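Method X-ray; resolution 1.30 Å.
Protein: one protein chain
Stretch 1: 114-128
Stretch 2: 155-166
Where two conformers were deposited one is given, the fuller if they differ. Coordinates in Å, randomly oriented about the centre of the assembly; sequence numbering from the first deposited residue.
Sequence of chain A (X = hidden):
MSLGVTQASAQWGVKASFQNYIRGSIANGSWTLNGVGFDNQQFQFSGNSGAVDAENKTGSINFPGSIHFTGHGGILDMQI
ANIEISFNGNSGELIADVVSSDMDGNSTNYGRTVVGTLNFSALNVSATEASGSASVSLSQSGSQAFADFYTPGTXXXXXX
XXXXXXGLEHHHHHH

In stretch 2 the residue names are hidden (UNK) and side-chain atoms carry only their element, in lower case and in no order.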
# COMPACT_ATOMS: atom_id res chain seq x y z
N VAL A 114 -7.71 6.61 -0.98
CA VAL A 114 -6.63 6.42 -1.94
C VAL A 114 -5.35 6.99 -1.34
O VAL A 114 -5.26 8.19 -1.07
CB VAL A 114 -6.97 7.09 -3.29
CG1 VAL A 114 -5.80 6.97 -4.25
CG2 VAL A 114 -8.22 6.46 -3.87
N VAL A 115 -4.37 6.12 -1.11
CA VAL A 115 -3.06 6.54 -0.59
C VAL A 115 -2.15 7.02 -1.71
O VAL A 115 -1.30 7.88 -1.49
CB VAL A 115 -2.43 5.37 0.20
CG1 VAL A 115 -0.99 5.66 0.59
CG2 VAL A 115 -3.25 5.08 1.44
N GLY A 116 -2.31 6.47 -2.91
CA GLY A 116 -1.50 6.89 -4.04
C GLY A 116 -2.12 6.48 -5.35
O GLY A 116 -2.92 5.55 -5.42
N THR A 117 -1.74 7.21 -6.39
CA THR A 117 -2.13 6.83 -7.74
C THR A 117 -1.05 5.97 -8.36
O THR A 117 0.15 6.17 -8.13
CB THR A 117 -2.42 8.05 -8.60
OG1 THR A 117 -1.33 8.96 -8.51
CG2 THR A 117 -3.69 8.75 -8.12
N LEU A 118 -1.48 4.97 -9.11
CA LEU A 118 -0.59 3.98 -9.69
C LEU A 118 -0.40 4.22 -11.18
O LEU A 118 -1.37 4.46 -11.91
CB LEU A 118 -1.17 2.57 -9.51
CG LEU A 118 -1.41 2.15 -8.07
CD1 LEU A 118 -1.90 0.72 -8.02
CD2 LEU A 118 -0.14 2.32 -7.24
N ASN A 119 0.84 4.12 -11.62
CA ASN A 119 1.19 4.12 -13.03
C ASN A 119 1.98 2.84 -13.27
O ASN A 119 3.11 2.70 -12.78
CB ASN A 119 2.03 5.35 -13.38
CG ASN A 119 2.45 5.38 -14.84
OD1 ASN A 119 1.83 4.73 -15.68
ND2 ASN A 119 3.50 6.12 -15.13
N PHE A 120 1.37 1.88 -13.98
CA PHE A 120 1.98 0.57 -14.16
C PHE A 120 3.06 0.62 -15.22
O PHE A 120 2.82 1.08 -16.34
CB PHE A 120 0.93 -0.48 -14.51
CG PHE A 120 0.10 -0.88 -13.34
CD1 PHE A 120 -1.04 -0.16 -12.99
CD2 PHE A 120 0.47 -1.96 -12.54
CE1 PHE A 120 -1.80 -0.50 -11.88
CE2 PHE A 120 -0.29 -2.32 -11.43
CZ PHE A 120 -1.43 -1.59 -11.11
N SER A 121 4.26 0.17 -14.87
CA SER A 121 5.31 -0.06 -15.85
C SER A 121 5.15 -1.41 -16.53
O SER A 121 5.61 -1.60 -17.66
CB SER A 121 6.68 0.03 -15.17
OG SER A 121 6.75 -0.87 -14.08
N ALA A 122 4.49 -2.35 -15.85
CA ALA A 122 4.16 -3.66 -16.40
C ALA A 122 2.82 -4.05 -15.81
O ALA A 122 2.60 -3.89 -14.61
CB ALA A 122 5.21 -4.70 -16.00
N LEU A 123 1.92 -4.54 -16.66
CA LEU A 123 0.65 -5.06 -16.18
C LEU A 123 0.19 -6.10 -17.18
O LEU A 123 -0.04 -5.79 -18.36
CB LEU A 123 -0.39 -3.95 -16.04
CG LEU A 123 -1.76 -4.38 -15.53
CD1 LEU A 123 -1.66 -5.04 -14.17
CD2 LEU A 123 -2.68 -3.18 -15.46
N ASN A 124 0.10 -7.35 -16.74
CA ASN A 124 -0.22 -8.47 -17.61
C ASN A 124 -1.43 -9.18 -17.03
O ASN A 124 -1.48 -9.46 -15.83
CB ASN A 124 0.97 -9.42 -17.72
CG ASN A 124 2.16 -8.77 -18.41
OD1 ASN A 124 3.19 -8.51 -17.80
ND2 ASN A 124 2.01 -8.50 -19.71
N VAL A 125 -2.40 -9.48 -17.89
CA VAL A 125 -3.62 -10.17 -17.51
C VAL A 125 -3.89 -11.26 -18.53
O VAL A 125 -3.76 -11.03 -19.74
CB VAL A 125 -4.82 -9.21 -17.43
CG1 VAL A 125 -6.10 -9.98 -17.16
CG2 VAL A 125 -4.58 -8.14 -16.38
N SER A 126 -4.26 -12.44 -18.05
CA SER A 126 -4.62 -13.56 -18.91
C SER A 126 -5.79 -14.28 -18.27
O SER A 126 -6.36 -13.83 -17.26
CB SER A 126 -3.41 -14.48 -19.12
OG SER A 126 -3.15 -15.23 -17.94
N ALA A 127 -6.18 -15.41 -18.87
CA ALA A 127 -7.26 -16.21 -18.31
C ALA A 127 -6.91 -16.76 -16.94
O ALA A 127 -7.81 -17.03 -16.13
CB ALA A 127 -7.58 -17.36 -19.26
N THR A 128 -5.62 -16.95 -16.65
CA THR A 128 -5.22 -17.67 -15.45
C THR A 128 -4.35 -16.88 -14.49
O THR A 128 -4.12 -17.35 -13.37
CB THR A 128 -4.49 -18.98 -15.83
OG1 THR A 128 -3.32 -18.66 -16.58
CG2 THR A 128 -5.40 -19.90 -16.65
N UNK A 155 6.92 10.39 -4.88
CA UNK A 155 6.99 8.98 -5.25
C UNK A 155 7.29 8.14 -4.02
O UNK A 155 8.31 8.34 -3.36
c UNK A 155 8.08 8.77 -6.30
c UNK A 155 6.54 9.27 -8.24
c UNK A 155 7.87 9.57 -7.57
n UNK A 155 6.46 8.12 -8.89
o UNK A 155 5.60 10.06 -8.18
N UNK A 156 6.41 7.19 -3.73
CA UNK A 156 6.64 6.23 -2.66
C UNK A 156 7.41 5.04 -3.24
O UNK A 156 7.86 5.08 -4.39
c UNK A 156 5.31 5.82 -2.04
c UNK A 156 3.22 6.38 -0.78
c UNK A 156 4.46 6.96 -1.45
c UNK A 156 5.26 7.84 -0.48
N UNK A 157 7.59 3.97 -2.47
CA UNK A 157 8.12 2.75 -3.05
C UNK A 157 7.16 2.26 -4.13
O UNK A 157 5.94 2.41 -4.00
c UNK A 157 8.19 1.65 -2.00
o UNK A 157 9.48 0.90 -0.17
o UNK A 157 10.36 2.50 -1.38
c UNK A 157 9.44 1.70 -1.13
N UNK A 158 7.66 1.64 -5.19
CA UNK A 158 6.78 1.00 -6.16
C UNK A 158 6.13 -0.23 -5.55
O UNK A 158 6.64 -0.83 -4.60
c UNK A 158 7.73 0.62 -7.30
c UNK A 158 9.09 1.40 -5.49
c UNK A 158 9.03 0.37 -6.60
N UNK A 159 4.98 -0.62 -6.10
CA UNK A 159 4.26 -1.79 -5.63
C UNK A 159 4.21 -2.83 -6.75
O UNK A 159 4.07 -2.48 -7.93
c UNK A 159 1.98 -0.80 -6.22
c UNK A 159 2.84 -1.44 -5.13
c UNK A 159 2.16 -2.67 -4.51
c UNK A 159 0.98 -2.33 -3.62
N UNK A 160 4.35 -4.10 -6.38
CA UNK A 160 4.20 -5.19 -7.33
C UNK A 160 3.22 -6.21 -6.78
O UNK A 160 3.02 -6.32 -5.57
o UNK A 160 6.16 -6.32 -6.47
c UNK A 160 5.53 -5.87 -7.65
N UNK A 161 2.59 -6.94 -7.70
CA UNK A 161 1.67 -7.99 -7.30
C UNK A 161 1.68 -9.10 -8.33
O UNK A 161 2.03 -8.89 -9.50
c UNK A 161 -1.93 -7.03 -10.80
c UNK A 161 0.23 -7.48 -7.11
c UNK A 161 -2.06 -8.19 -10.05
c UNK A 161 -0.40 -6.16 -9.16
c UNK A 161 -0.53 -7.32 -8.40
c UNK A 161 -1.09 -6.02 -10.35
c UNK A 161 -1.38 -8.32 -8.85
N UNK A 162 1.25 -10.27 -7.90
CA UNK A 162 0.95 -11.36 -8.81
C UNK A 162 -0.26 -12.10 -8.27
O UNK A 162 -0.47 -12.16 -7.05
o UNK A 162 2.52 -12.88 -7.76
c UNK A 162 2.15 -12.29 -8.98
N UNK A 163 -1.06 -12.65 -9.17
CA UNK A 163 -2.27 -13.34 -8.78
C UNK A 163 -2.55 -14.46 -9.76
O UNK A 163 -2.32 -14.33 -10.96
c UNK A 163 -3.47 -12.38 -8.74
N UNK A 164 -3.04 -15.57 -9.23
CA UNK A 164 -3.69 -16.57 -10.07
C UNK A 164 -5.17 -16.23 -10.13
O UNK A 164 -5.75 -15.71 -9.17
c UNK A 164 -2.01 -18.40 -9.71
c UNK A 164 -3.46 -17.98 -9.52
o UNK A 164 -3.79 -18.00 -8.13
N UNK A 165 -5.78 -16.50 -11.28
CA UNK A 165 -7.17 -16.19 -11.54
C UNK A 165 -7.94 -17.46 -11.88
O UNK A 165 -7.41 -18.38 -12.50
c UNK A 165 -7.31 -15.21 -12.70
c UNK A 165 -6.56 -13.88 -12.58
c UNK A 165 -6.93 -13.14 -11.29
c UNK A 165 -6.82 -13.01 -13.80
N UNK A 166 -9.21 -17.49 -11.48
CA UNK A 166 -10.06 -18.63 -11.76
C UNK A 166 -11.52 -18.26 -11.92
O UNK A 166 -11.86 -17.09 -12.08

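Position 155 carries three carbons in an unbranched run, and the third holds one oxygen and one nitrogen. This is a side-chain amide, long enough for glutamine: Q155. It makes no contact with stretch 1.

Position 156 has four carbons, forked at the second. Its CA-to-CB bond points toward stretch 1, and one arm of the fork comes near V115. The fork at the second carbon identifies leucine, L156. Its CD1 lies 4.5 Å from V115 CG1, a loose apolar contact.

Position 157 has two carbons, the second with two oxygens. This carboxylate is aspartate, D157. It is out of reach of stretch 1, and its OD1 is hydrogen-bonded elsewhere in the structure.

Position 158 has three carbons that close a ring onto the backbone N. Only proline does this: P158. It touches nothing on stretch 1.

Position 159 has four carbons, forked at the first, with one arm two carbons long. It points toward stretch 1 and meets L118. The uneven fork means isoleucine, I159. Its short arm makes the contact, CG2 lying 3.9 Å from L118 CD2.

Position 160 has one carbon and one oxygen, so it is serine, S160. Its CA-to-CB bond points away from stretch 1.

Position 161 has one carbon followed by a ring of six carbons, with no oxygen on the ring. It is phenylalanine, F161. Its CA-to-CB bond points sideways, but the ring end comes nearer. F120 CE2 is 3.9 Å from F161 CE1, and L123 CD1 is 3.9 Å from F161 CZ. Both approach the F161 ring at its edge.

Position 162 again has one carbon and one oxygen: S162. It is out of reach of stretch 1.

Position 163 has a single carbon, hence alanine, A163. Its side chain stays clear of stretch 1.

Position 164 has one carbon bearing an oxygen and a carbon. This is threonine, T164. Its CA makes a CA-H...O contact with T128 O at 3.4 Å.

Position 165 has four carbons, forked at the second, and points toward stretch 1. It is leucine, L165. Its CD1 is 3.6 Å from S126 O.

Position 166 has no side-chain atoms and is glycine, G166.

The contact joins apolar packing to one backbone hydrogen bond. L118, F120 and L123 meet I159 and F161 through their side-chain ends. Near the other end, L165 N donates to T128 O at 2.8 Å, with a nearly straight angle of 166°. There the backbones come close, with T128 CA 4.6 Å from L165 CA.

Stretch 2 (155-166) QLDPISFSATLG
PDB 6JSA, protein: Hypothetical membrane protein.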